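Local coordinates for B-cell lymphoma 3-encoded protein (Homo sapiens, PDB 1K1A), which regulates transcription of NF-kappaB target genes, inhibiting nuclear translocation of the p50 subunit in the cytoplasm and activating transcription in the nucleus, at residues 61-66 / 95-100; 70-75 / 104-109; 90-95 / 128-133; 185-190 / 197-202; 11-16 / 39-44. All coordinates share one frame; numbering follows the deposited sequence.

In this ankyrin repeat domain, followed from the N terminus, interaction 5 closes first, bringing the loop at 39-44 back against helix 12-18. Interactions 1, 2 and 3 then open in turn at 61-66, 70-75 and 90-95 and close in the same order at 95-100, 104-109 and 128-133, so each crosses the others and none nests. Interactions 1 and 3 share L95 and tie helix 92-101 to helices 59-67 and 129-137; interaction 2 joins the loops that follow the first two of these helices. S71 and L75 of interaction 2 also bond to D40 and Y42 of interaction 5. Interaction 4, far along the ankyrin stack, closes a short hairpin between helices 186-193 and 196-204.

Interaction 1: residues 61-66 / 95-100; sequences VVRLLV and LRALLD
V62 and R63 reach across to A97 and L98 from one turn of helix 59-67, both touching the small A97, V62 from the buried side and R63 from the exposed side. The V62 side chain meets L98 at about a right angle: its CG1, anti to the backbone N (chi1 168°), comes 3.7 Å from L98 CG. V66, a turn further on, makes a second right-angle crossing with the same leucine, its CG2 3.9 Å from L98 CD2. L98 therefore lies across the ends of two valines. A97 CB lies between V62 and R63, touching V62 CG1 at 3.9 Å and R63 CG at 3.7 Å. The segments run nearly parallel, 20° apart with axes 8.6 Å from each other, as expected for equivalent helices of consecutive ankyrin repeats, here ANK 2 and ANK 3. On their surface side the R63 chain is extended from CG to NE and reaches toward helix 92-101; A97 CA lies 3.9 Å above the centre of one face of the guanidinium. R63 and D100 lie side by side and point the same way, their flat groups turned 54° from each other. R63 NH2 to D100 OD2 is 4.1 Å, too long for a salt bridge, although the opposite charges probably still attract. D100 spends its other oxygen, OD1, on a salt bridge to R138. On the buried side, V62 and V66 also rest on L50 of helix 49-55.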
# COMPACT_ATOMS: atom_id res chain seq x y z
N VAL A 61 -6.57 0.97 20.30
CA VAL A 61 -6.70 -0.47 20.43
C VAL A 61 -5.57 -1.18 19.68
O VAL A 61 -5.01 -2.18 20.15
CB VAL A 61 -8.08 -0.95 19.95
CG1 VAL A 61 -8.24 -2.45 20.17
CG2 VAL A 61 -9.18 -0.17 20.67
N VAL A 62 -5.24 -0.65 18.51
CA VAL A 62 -4.14 -1.19 17.72
C VAL A 62 -2.86 -1.20 18.57
O VAL A 62 -2.15 -2.20 18.63
CB VAL A 62 -3.88 -0.34 16.46
CG1 VAL A 62 -2.55 -0.73 15.80
CG2 VAL A 62 -5.05 -0.47 15.46
N ARG A 63 -2.58 -0.08 19.22
CA ARG A 63 -1.40 0.06 20.07
C ARG A 63 -1.37 -0.95 21.22
O ARG A 63 -0.33 -1.55 21.51
CB ARG A 63 -1.34 1.48 20.66
CG ARG A 63 -0.95 2.59 19.67
CD ARG A 63 -0.65 3.95 20.32
NE ARG A 63 -0.50 5.01 19.32
CZ ARG A 63 0.66 5.37 18.78
NH1 ARG A 63 1.77 4.75 19.14
NH2 ARG A 63 0.70 6.34 17.87
N LEU A 64 -2.50 -1.10 21.91
CA LEU A 64 -2.61 -2.03 23.02
C LEU A 64 -2.34 -3.46 22.56
O LEU A 64 -1.54 -4.18 23.17
CB LEU A 64 -4.01 -1.96 23.66
CG LEU A 64 -4.32 -2.90 24.84
CD1 LEU A 64 -5.64 -2.52 25.49
CD2 LEU A 64 -4.33 -4.36 24.40
N LEU A 65 -3.00 -3.86 21.48
CA LEU A 65 -2.88 -5.21 20.97
C LEU A 65 -1.47 -5.53 20.49
O LEU A 65 -0.93 -6.59 20.79
CB LEU A 65 -3.90 -5.47 19.84
CG LEU A 65 -5.37 -5.57 20.26
CD1 LEU A 65 -6.25 -5.74 19.03
CD2 LEU A 65 -5.59 -6.73 21.22
N VAL A 66 -0.88 -4.62 19.73
CA VAL A 66 0.48 -4.85 19.21
C VAL A 66 1.50 -4.92 20.35
O VAL A 66 2.33 -5.83 20.39
CB VAL A 66 0.87 -3.80 18.18
CG1 VAL A 66 2.33 -4.01 17.73
CG2 VAL A 66 -0.09 -3.90 16.97
N LEU A 95 -2.09 3.30 10.77
CA LEU A 95 -0.81 2.90 10.21
C LEU A 95 0.31 3.38 11.12
O LEU A 95 1.27 2.65 11.38
CB LEU A 95 -0.64 3.45 8.80
CG LEU A 95 0.66 3.08 8.09
CD1 LEU A 95 0.83 1.56 8.00
CD2 LEU A 95 0.69 3.71 6.69
N ARG A 96 0.19 4.61 11.60
CA ARG A 96 1.17 5.16 12.52
C ARG A 96 1.20 4.34 13.82
O ARG A 96 2.26 4.03 14.34
CB ARG A 96 0.86 6.62 12.83
CG ARG A 96 1.96 7.34 13.58
CD ARG A 96 1.74 8.83 13.71
NE ARG A 96 1.89 9.54 12.44
CZ ARG A 96 3.06 9.90 11.93
NH1 ARG A 96 4.18 9.63 12.59
NH2 ARG A 96 3.11 10.55 10.78
N ALA A 97 0.02 4.00 14.34
CA ALA A 97 -0.03 3.22 15.57
C ALA A 97 0.69 1.87 15.40
O ALA A 97 1.41 1.42 16.29
CB ALA A 97 -1.46 3.03 16.03
N LEU A 98 0.50 1.24 14.24
CA LEU A 98 1.11 -0.05 13.96
C LEU A 98 2.63 0.06 13.86
O LEU A 98 3.36 -0.68 14.51
CB LEU A 98 0.57 -0.61 12.64
CG LEU A 98 -0.73 -1.39 12.65
CD1 LEU A 98 -1.25 -1.54 11.21
CD2 LEU A 98 -0.52 -2.75 13.30
N LEU A 99 3.10 1.00 13.05
CA LEU A 99 4.53 1.16 12.82
C LEU A 99 5.29 1.61 14.06
O LEU A 99 6.45 1.25 14.24
CB LEU A 99 4.79 2.13 11.65
CG LEU A 99 4.17 1.77 10.29
CD1 LEU A 99 4.53 2.82 9.27
CD2 LEU A 99 4.61 0.39 9.80
N ASP A 100 4.63 2.37 14.93
CA ASP A 100 5.25 2.83 16.17
C ASP A 100 5.25 1.75 17.26
O ASP A 100 6.14 1.72 18.11
CB ASP A 100 4.55 4.11 16.71
CG ASP A 100 4.92 5.38 15.93
OD1 ASP A 100 5.63 5.31 14.90
OD2 ASP A 100 4.53 6.52 16.30

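Interaction 2: residues 70-75 / 104-109; sequences ASPMAL and PGTLDL
M73 folds its side chain against T106 and D108. CG sits beside the backbone N, anti to the carbonyl carbon (chi1 -61°), and the chain bends again at chi2 and chi3. CG comes up against T106 O at 3.2 Å, and the sulfur accepts a weak hydrogen bond from D108 N: the distance to M73 SD is 3.5 Å, the path nearly straight at 164°. Past the sulfur, M73 CE reaches D108 CB at 4.0 Å, the two side chains running obliquely to each other. An alanine at M73 would probably leave D108 N without its sulfur acceptor and open a gap beside T106 O and D108 CB. Beside M73, the P72 ring meets L107, with P72 CB 3.8 Å from L107 CD1. The M73 backbone is set by a type I turn from S71 to A74 and by an ST turn, in which S71 OG accepts from M73 N at 3.1 Å. D108 turns its carboxylate the other way, OD1 taking E110 N, and T106 OG1 pairs with A103 O. These are the loops that project from the helical pairs of ankyrin repeats, here ANK 2 and ANK 3. The first follows helix 59-67 and bonds through S71 N to D40 in the preceding loop; the second follows helix 92-101, where L107 and L109 lie on L99.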
# COMPACT_ATOMS: atom_id res chain seq x y z
N ALA A 70 0.28 -9.16 19.78
CA ALA A 70 -0.45 -9.50 18.55
C ALA A 70 0.44 -9.20 17.35
O ALA A 70 1.06 -8.14 17.28
CB ALA A 70 -1.75 -8.72 18.46
N SER A 71 0.48 -10.11 16.39
CA SER A 71 1.38 -9.98 15.24
C SER A 71 0.84 -9.11 14.12
O SER A 71 -0.26 -9.33 13.62
CB SER A 71 1.73 -11.37 14.68
OG SER A 71 2.52 -11.25 13.50
N PRO A 72 1.63 -8.12 13.72
CA PRO A 72 1.28 -7.27 12.58
C PRO A 72 1.35 -8.04 11.26
O PRO A 72 0.85 -7.55 10.26
CB PRO A 72 2.38 -6.19 12.60
CG PRO A 72 2.97 -6.28 13.96
CD PRO A 72 2.90 -7.73 14.34
N MET A 73 1.95 -9.24 11.26
CA MET A 73 2.05 -10.02 10.03
C MET A 73 0.98 -11.11 9.85
O MET A 73 0.97 -11.80 8.83
CB MET A 73 3.45 -10.64 9.88
CG MET A 73 4.59 -9.62 9.81
SD MET A 73 4.49 -8.54 8.36
CE MET A 73 4.86 -9.72 7.04
N ALA A 74 0.09 -11.29 10.83
CA ALA A 74 -0.99 -12.28 10.68
C ALA A 74 -1.81 -11.91 9.45
O ALA A 74 -2.14 -10.73 9.25
CB ALA A 74 -1.88 -12.31 11.92
N LEU A 75 -2.15 -12.89 8.63
CA LEU A 75 -2.86 -12.63 7.38
C LEU A 75 -4.37 -12.79 7.51
O LEU A 75 -4.83 -13.70 8.17
CB LEU A 75 -2.36 -13.58 6.29
CG LEU A 75 -0.85 -13.54 6.06
CD1 LEU A 75 -0.48 -14.47 4.89
CD2 LEU A 75 -0.42 -12.11 5.79
N PRO A 104 10.95 -4.14 16.82
CA PRO A 104 11.91 -4.09 15.71
C PRO A 104 12.08 -5.47 15.10
O PRO A 104 12.23 -6.46 15.82
CB PRO A 104 13.20 -3.63 16.39
CG PRO A 104 12.72 -2.84 17.60
CD PRO A 104 11.50 -3.58 18.07
N GLY A 105 12.04 -5.54 13.77
CA GLY A 105 12.21 -6.80 13.06
C GLY A 105 10.99 -7.71 12.98
O GLY A 105 11.11 -8.87 12.59
N THR A 106 9.82 -7.22 13.36
CA THR A 106 8.62 -8.06 13.28
C THR A 106 7.66 -7.63 12.17
O THR A 106 6.79 -8.40 11.77
CB THR A 106 7.87 -8.10 14.64
OG1 THR A 106 7.30 -6.81 14.91
CG2 THR A 106 8.85 -8.31 15.79
N LEU A 107 7.80 -6.41 11.68
CA LEU A 107 6.90 -5.90 10.65
C LEU A 107 7.65 -5.68 9.34
O LEU A 107 8.67 -5.00 9.32
CB LEU A 107 6.24 -4.60 11.12
CG LEU A 107 4.94 -4.14 10.45
CD1 LEU A 107 4.22 -3.11 11.32
CD2 LEU A 107 5.20 -3.58 9.07
N ASP A 108 7.14 -6.24 8.24
CA ASP A 108 7.81 -6.16 6.94
C ASP A 108 6.91 -5.46 5.95
O ASP A 108 5.86 -5.99 5.58
CB ASP A 108 8.14 -7.57 6.44
CG ASP A 108 9.16 -7.57 5.30
OD1 ASP A 108 9.33 -6.53 4.60
OD2 ASP A 108 9.83 -8.58 5.02
N LEU A 109 7.29 -4.27 5.51
CA LEU A 109 6.44 -3.51 4.59
C LEU A 109 6.48 -4.05 3.17
O LEU A 109 5.76 -3.57 2.29
CB LEU A 109 6.77 -2.02 4.62
CG LEU A 109 6.46 -1.30 5.94
CD1 LEU A 109 7.03 0.12 5.94
CD2 LEU A 109 4.96 -1.27 6.23

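Interaction 3: residues 90-95 / 128-133; sequences RSPTCL and CQETVQ
P92 and T131 stand with CA atoms 5.2 Å apart, at the first turns of helices 92-101 and 129-137, and R90 lies opposite C128 just before those turns. The two helices belong to adjoining ankyrin repeats, ANK 3 and ANK 4. R90, with positive phi, closes a Schellman motif at the end of helix 82-88; S91 then caps the next helix, its OG accepting a weak bond from C94 N at 3.4 Å. This tight turn between two helices presents the P92 ring to the neighbouring repeat. The proline and E130 lie side by side, pointing the same way, with P92 CG 3.6 Å from E130 CB, while the end of the glutamate leads off. T131 comes at the ring obliquely. Its CG2 is anti to the carbonyl carbon and beside the backbone N, and this methyl touches both P92 CG and P92 N at 3.8 Å. T131 also packs on A123 of helix 119-126. C128 brings its sulfur toward the proline more loosely, C128 SG being 4.5 Å from P92 CG. L95, which also packs on L134 and L135, brings CD2 to the threonine backbone, 4.0 Å from T131 O.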
# COMPACT_ATOMS: atom_id res chain seq x y z
N ARG A 90 -7.66 3.85 4.25
CA ARG A 90 -7.19 5.24 4.27
C ARG A 90 -7.01 5.78 5.69
O ARG A 90 -7.49 6.87 6.01
CB ARG A 90 -8.17 6.14 3.50
CG ARG A 90 -8.48 5.70 2.07
CD ARG A 90 -9.48 6.61 1.37
NE ARG A 90 -9.57 6.36 -0.08
CZ ARG A 90 -10.44 5.53 -0.64
NH1 ARG A 90 -11.29 4.84 0.11
NH2 ARG A 90 -10.45 5.37 -1.96
N SER A 91 -6.29 5.04 6.54
CA SER A 91 -6.16 5.40 7.95
C SER A 91 -4.72 5.58 8.36
O SER A 91 -4.09 4.66 8.88
CB SER A 91 -6.83 4.34 8.83
OG SER A 91 -6.77 4.70 10.20
N PRO A 92 -4.20 6.78 8.14
CA PRO A 92 -2.84 7.12 8.53
C PRO A 92 -2.59 6.97 10.04
O PRO A 92 -1.48 6.66 10.44
CB PRO A 92 -2.72 8.60 8.15
CG PRO A 92 -3.77 8.83 7.14
CD PRO A 92 -4.88 7.89 7.45
N THR A 93 -3.61 7.20 10.86
CA THR A 93 -3.41 7.10 12.31
C THR A 93 -3.25 5.65 12.75
O THR A 93 -2.45 5.36 13.64
CB THR A 93 -4.55 7.78 13.10
OG1 THR A 93 -5.81 7.24 12.70
CG2 THR A 93 -4.64 9.25 12.71
N CYS A 94 -4.00 4.74 12.14
CA CYS A 94 -3.84 3.33 12.46
C CYS A 94 -2.50 2.82 11.94
O CYS A 94 -1.84 2.00 12.59
CB CYS A 94 -4.99 2.50 11.91
SG CYS A 94 -6.48 2.58 12.92
N LEU A 95 -2.09 3.30 10.77
CA LEU A 95 -0.81 2.90 10.21
C LEU A 95 0.31 3.38 11.12
O LEU A 95 1.27 2.65 11.38
CB LEU A 95 -0.64 3.45 8.80
CG LEU A 95 0.66 3.08 8.09
CD1 LEU A 95 0.83 1.56 8.00
CD2 LEU A 95 0.69 3.71 6.69
N CYS A 128 -4.30 8.14 -1.31
CA CYS A 128 -4.19 8.82 -0.03
C CYS A 128 -2.75 9.26 0.17
O CYS A 128 -1.85 8.43 0.36
CB CYS A 128 -4.64 7.91 1.11
SG CYS A 128 -4.51 8.65 2.75
N GLN A 129 -2.51 10.56 0.10
CA GLN A 129 -1.17 11.09 0.19
C GLN A 129 -0.53 10.83 1.55
O GLN A 129 0.68 10.63 1.64
CB GLN A 129 -1.17 12.59 -0.13
CG GLN A 129 -1.72 12.89 -1.53
CD GLN A 129 -1.99 14.35 -1.77
OE1 GLN A 129 -1.38 15.21 -1.13
NE2 GLN A 129 -2.89 14.64 -2.69
N GLU A 130 -1.36 10.80 2.59
CA GLU A 130 -0.86 10.65 3.96
C GLU A 130 -0.27 9.26 4.24
O GLU A 130 0.78 9.13 4.87
CB GLU A 130 -1.96 10.98 4.97
CG GLU A 130 -2.38 12.45 4.98
CD GLU A 130 -3.13 12.87 3.72
OE1 GLU A 130 -3.95 12.08 3.21
OE2 GLU A 130 -2.90 14.00 3.25
N THR A 131 -0.95 8.22 3.77
CA THR A 131 -0.47 6.85 3.96
C THR A 131 0.74 6.57 3.07
O THR A 131 1.69 5.92 3.50
CB THR A 131 -1.59 5.82 3.72
OG1 THR A 131 -2.15 6.03 2.42
CG2 THR A 131 -2.75 6.07 4.67
N VAL A 132 0.71 7.07 1.83
CA VAL A 132 1.85 6.89 0.95
C VAL A 132 3.10 7.50 1.58
O VAL A 132 4.13 6.84 1.70
CB VAL A 132 1.60 7.48 -0.47
CG1 VAL A 132 2.86 7.46 -1.31
CG2 VAL A 132 0.48 6.71 -1.17
N GLN A 133 2.98 8.74 2.03
CA GLN A 133 4.12 9.43 2.63
C GLN A 133 4.69 8.67 3.82
O GLN A 133 5.89 8.47 3.90
CB GLN A 133 3.75 10.86 3.06
CG GLN A 133 4.97 11.67 3.48
CD GLN A 133 4.66 13.12 3.79
OE1 GLN A 133 4.08 13.82 2.97
NE2 GLN A 133 5.05 13.57 4.98

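Interaction 4: residues 185-190 / 197-202; sequences SALHSA and PLVRTL
A190 and V199 face each other with CA atoms 5.6 Å apart, on two segments that run antiparallel at 153° with axes 9.3 Å from each other. This is the helix-turn-helix hairpin of a single ankyrin repeat, ANK 6, and every residue that touches across it is buried. The side chains that meet are all apolar, though two methyls also rest on backbone oxygens. L202 is the long side chain at the middle: CG sits beside its backbone N, anti to the carbonyl carbon (chi1 -63°). L202 CD1 lies 4.0 Å from A186 CB and 3.9 Å from A190 CB. The two alanines, one turn apart, both lie against this methyl. L187 slides past L202 in the opposite direction, its CD1 4.1 Å from L202 CB, and its other neighbours include L232 of helix 226-232 in the following repeat. A186 and L198 also touch V158 of helix 153-159, so the pair is covered from the preceding repeat too. A190 CB has a further neighbour in L198, CB to CB at 4.1 Å. V199 CG2 meets A190 through side chain and backbone at once, 3.8 Å from A190 CB and 3.6 Å from A190 O.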
# COMPACT_ATOMS: atom_id res chain seq x y z
N SER A 185 7.04 1.76 -20.29
CA SER A 185 7.31 2.59 -19.12
C SER A 185 6.13 3.51 -18.79
O SER A 185 5.13 3.53 -19.50
CB SER A 185 8.56 3.44 -19.37
OG SER A 185 8.32 4.38 -20.42
N ALA A 186 6.26 4.27 -17.71
CA ALA A 186 5.25 5.25 -17.34
C ALA A 186 4.98 6.19 -18.51
O ALA A 186 3.84 6.56 -18.79
CB ALA A 186 5.71 6.04 -16.13
N LEU A 187 6.05 6.58 -19.19
CA LEU A 187 5.92 7.54 -20.29
C LEU A 187 5.16 6.97 -21.50
O LEU A 187 4.42 7.71 -22.17
CB LEU A 187 7.30 8.07 -20.70
CG LEU A 187 7.31 9.29 -21.62
CD1 LEU A 187 6.54 10.44 -21.02
CD2 LEU A 187 8.74 9.69 -21.95
N HIS A 188 5.32 5.67 -21.78
CA HIS A 188 4.54 5.06 -22.86
C HIS A 188 3.06 5.26 -22.57
O HIS A 188 2.30 5.65 -23.44
CB HIS A 188 4.79 3.55 -22.97
CG HIS A 188 6.13 3.19 -23.51
ND1 HIS A 188 6.37 2.96 -24.84
CD2 HIS A 188 7.30 2.95 -22.87
CE1 HIS A 188 7.64 2.63 -25.01
NE2 HIS A 188 8.22 2.61 -23.83
N SER A 189 2.66 4.98 -21.33
CA SER A 189 1.26 5.08 -20.93
C SER A 189 0.71 6.49 -21.03
O SER A 189 -0.37 6.71 -21.61
CB SER A 189 1.06 4.54 -19.51
OG SER A 189 0.90 3.13 -19.51
N ALA A 190 1.43 7.45 -20.45
CA ALA A 190 1.02 8.85 -20.47
C ALA A 190 0.97 9.38 -21.90
O ALA A 190 0.03 10.09 -22.27
CB ALA A 190 1.95 9.71 -19.62
N PRO A 197 -0.59 16.71 -18.63
CA PRO A 197 0.07 17.10 -17.37
C PRO A 197 1.07 16.04 -16.91
O PRO A 197 2.13 16.39 -16.39
CB PRO A 197 -1.10 17.20 -16.39
CG PRO A 197 -2.30 17.47 -17.25
CD PRO A 197 -2.06 16.68 -18.50
N LEU A 198 0.73 14.77 -17.11
CA LEU A 198 1.62 13.68 -16.72
C LEU A 198 2.83 13.59 -17.64
O LEU A 198 3.94 13.32 -17.19
CB LEU A 198 0.87 12.34 -16.67
CG LEU A 198 0.19 12.02 -15.33
CD1 LEU A 198 -0.86 13.05 -14.99
CD2 LEU A 198 -0.39 10.61 -15.32
N VAL A 199 2.61 13.78 -18.94
CA VAL A 199 3.72 13.75 -19.88
C VAL A 199 4.72 14.83 -19.50
O VAL A 199 5.93 14.58 -19.42
CB VAL A 199 3.25 13.94 -21.34
CG1 VAL A 199 4.44 13.92 -22.29
CG2 VAL A 199 2.25 12.85 -21.73
N ARG A 200 4.22 16.03 -19.21
CA ARG A 200 5.09 17.14 -18.84
C ARG A 200 5.89 16.83 -17.59
O ARG A 200 7.10 17.08 -17.54
CB ARG A 200 4.27 18.42 -18.60
CG ARG A 200 3.79 19.12 -19.88
CD ARG A 200 2.88 20.32 -19.62
NE ARG A 200 2.25 20.80 -20.85
CZ ARG A 200 0.94 20.80 -21.06
NH1 ARG A 200 0.10 20.37 -20.13
NH2 ARG A 200 0.47 21.24 -22.22
N THR A 201 5.22 16.29 -16.58
CA THR A 201 5.87 15.96 -15.31
C THR A 201 6.95 14.88 -15.46
O THR A 201 8.07 15.04 -14.98
CB THR A 201 4.83 15.56 -14.26
OG1 THR A 201 4.18 16.74 -13.75
CG2 THR A 201 5.49 14.97 -13.03
N LEU A 202 6.61 13.78 -16.13
CA LEU A 202 7.57 12.70 -16.36
C LEU A 202 8.81 13.15 -17.16
O LEU A 202 9.93 12.80 -16.82
CB LEU A 202 6.91 11.51 -17.06
CG LEU A 202 5.78 10.79 -16.31
CD1 LEU A 202 5.00 9.86 -17.23
CD2 LEU A 202 6.33 10.03 -15.10

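Interaction 5: residues 11-16 / 39-44; sequences TPLHIA and LDIYNN
H14 meets I41 and N43 with two parts of its ring. At the edge, near the ring plane, H14 NE2 donates to I41 O at 2.9 Å, but the N-H is bent well off the line at 123° and the bond counts as weak. Over one face lies the N43 side chain: N43 CB is 4.2 Å from the centroid of the H14 ring and 26° off its normal, a CH-pi contact, and the amide is turned 24° from the ring. The N43 amide is fixed from outside: OD1 takes L45 N and ND2 bonds to Q47 OE1. T11 adds a methyl to the same asparagine, T11 CG2 lying 4.1 Å from N43 CB. On the inner side L13 CD2 approaches L39 CD2 at 4.2 Å, and more loosely I41 CD1 at 4.5 Å. An alanine at H14 would probably leave I41 O without its side-chain donor and strip N43 of the ring it lies over. The four residues T11 to H14 form the TPLH signature that starts the first helix of an ankyrin repeat, here in ANK 1. Further out, Y42 turns from the helix to the next loop, Y42 OH pairing with L75 O. The contact lies between two helices: L13 packs on L28 and I41 on F32 of helix 22-34, while the H14 ring also touches P49 and L52 of helix 49-55.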
# COMPACT_ATOMS: atom_id res chain seq x y z
N THR A 11 -16.37 -15.18 20.28
CA THR A 11 -15.22 -14.32 20.09
C THR A 11 -15.39 -13.02 20.87
O THR A 11 -15.70 -11.98 20.30
CB THR A 11 -15.05 -13.98 18.60
OG1 THR A 11 -16.32 -13.77 18.01
CG2 THR A 11 -14.35 -15.09 17.81
N PRO A 12 -15.19 -13.11 22.18
CA PRO A 12 -15.39 -11.96 23.07
C PRO A 12 -14.43 -10.81 22.79
O PRO A 12 -14.83 -9.65 22.87
CB PRO A 12 -15.11 -12.56 24.45
CG PRO A 12 -14.22 -13.72 24.17
CD PRO A 12 -14.77 -14.32 22.91
N LEU A 13 -13.19 -11.13 22.44
CA LEU A 13 -12.21 -10.09 22.16
C LEU A 13 -12.55 -9.40 20.85
O LEU A 13 -12.42 -8.18 20.73
CB LEU A 13 -10.79 -10.67 22.13
CG LEU A 13 -9.63 -9.67 22.07
CD1 LEU A 13 -9.77 -8.58 23.13
CD2 LEU A 13 -8.29 -10.41 22.23
N HIS A 14 -12.99 -10.17 19.87
CA HIS A 14 -13.40 -9.59 18.59
C HIS A 14 -14.53 -8.60 18.83
O HIS A 14 -14.50 -7.49 18.31
CB HIS A 14 -13.86 -10.68 17.62
CG HIS A 14 -12.76 -11.60 17.18
ND1 HIS A 14 -12.20 -11.54 15.92
CD2 HIS A 14 -12.12 -12.60 17.84
CE1 HIS A 14 -11.25 -12.46 15.82
NE2 HIS A 14 -11.20 -13.12 16.97
N ILE A 15 -15.50 -9.01 19.64
CA ILE A 15 -16.66 -8.16 19.96
C ILE A 15 -16.25 -6.87 20.67
O ILE A 15 -16.71 -5.79 20.31
CB ILE A 15 -17.66 -8.93 20.83
CG1 ILE A 15 -18.14 -10.19 20.12
CG2 ILE A 15 -18.80 -8.03 21.26
CD1 ILE A 15 -18.85 -9.94 18.82
N ALA A 16 -15.40 -7.00 21.69
CA ALA A 16 -14.93 -5.84 22.44
C ALA A 16 -14.28 -4.81 21.52
O ALA A 16 -14.42 -3.60 21.73
CB ALA A 16 -13.95 -6.27 23.54
N LEU A 39 -3.40 -14.03 21.15
CA LEU A 39 -4.23 -12.87 20.86
C LEU A 39 -4.63 -12.88 19.39
O LEU A 39 -5.59 -12.24 18.99
CB LEU A 39 -3.48 -11.58 21.16
CG LEU A 39 -3.17 -11.28 22.62
CD1 LEU A 39 -2.58 -9.89 22.73
CD2 LEU A 39 -4.43 -11.39 23.45
N ASP A 40 -3.86 -13.61 18.59
CA ASP A 40 -4.14 -13.71 17.16
C ASP A 40 -5.06 -14.88 16.86
O ASP A 40 -4.66 -15.84 16.20
CB ASP A 40 -2.84 -13.83 16.37
CG ASP A 40 -2.06 -12.52 16.33
OD1 ASP A 40 -2.70 -11.44 16.27
OD2 ASP A 40 -0.81 -12.47 16.34
N ILE A 41 -6.28 -14.80 17.38
CA ILE A 41 -7.29 -15.82 17.17
C ILE A 41 -8.23 -15.38 16.07
O ILE A 41 -8.70 -14.25 16.04
CB ILE A 41 -8.08 -16.09 18.47
CG1 ILE A 41 -8.47 -14.78 19.15
CG2 ILE A 41 -7.25 -16.94 19.42
CD1 ILE A 41 -7.57 -14.40 20.29
N TYR A 42 -8.49 -16.28 15.14
CA TYR A 42 -9.34 -15.98 14.00
C TYR A 42 -10.83 -16.23 14.26
O TYR A 42 -11.19 -17.18 14.95
CB TYR A 42 -8.91 -16.85 12.82
CG TYR A 42 -7.60 -16.45 12.18
CD1 TYR A 42 -7.48 -15.27 11.46
CD2 TYR A 42 -6.48 -17.28 12.26
CE1 TYR A 42 -6.29 -14.91 10.84
CE2 TYR A 42 -5.28 -16.93 11.64
CZ TYR A 42 -5.20 -15.74 10.93
OH TYR A 42 -4.02 -15.37 10.31
N ASN A 43 -11.68 -15.37 13.71
CA ASN A 43 -13.12 -15.65 13.65
C ASN A 43 -13.36 -16.38 12.33
O ASN A 43 -12.40 -16.76 11.65
CB ASN A 43 -13.96 -14.36 13.77
CG ASN A 43 -13.71 -13.39 12.63
OD1 ASN A 43 -13.09 -13.74 11.64
ND2 ASN A 43 -14.21 -12.15 12.77
N ASN A 44 -14.62 -16.59 11.94
CA ASN A 44 -14.87 -17.35 10.71
C ASN A 44 -14.64 -16.59 9.43
O ASN A 44 -14.73 -17.14 8.33
CB ASN A 44 -16.26 -17.97 10.71
CG ASN A 44 -16.32 -19.20 11.54
OD1 ASN A 44 -16.21 -19.13 12.77
ND2 ASN A 44 -16.44 -20.34 10.90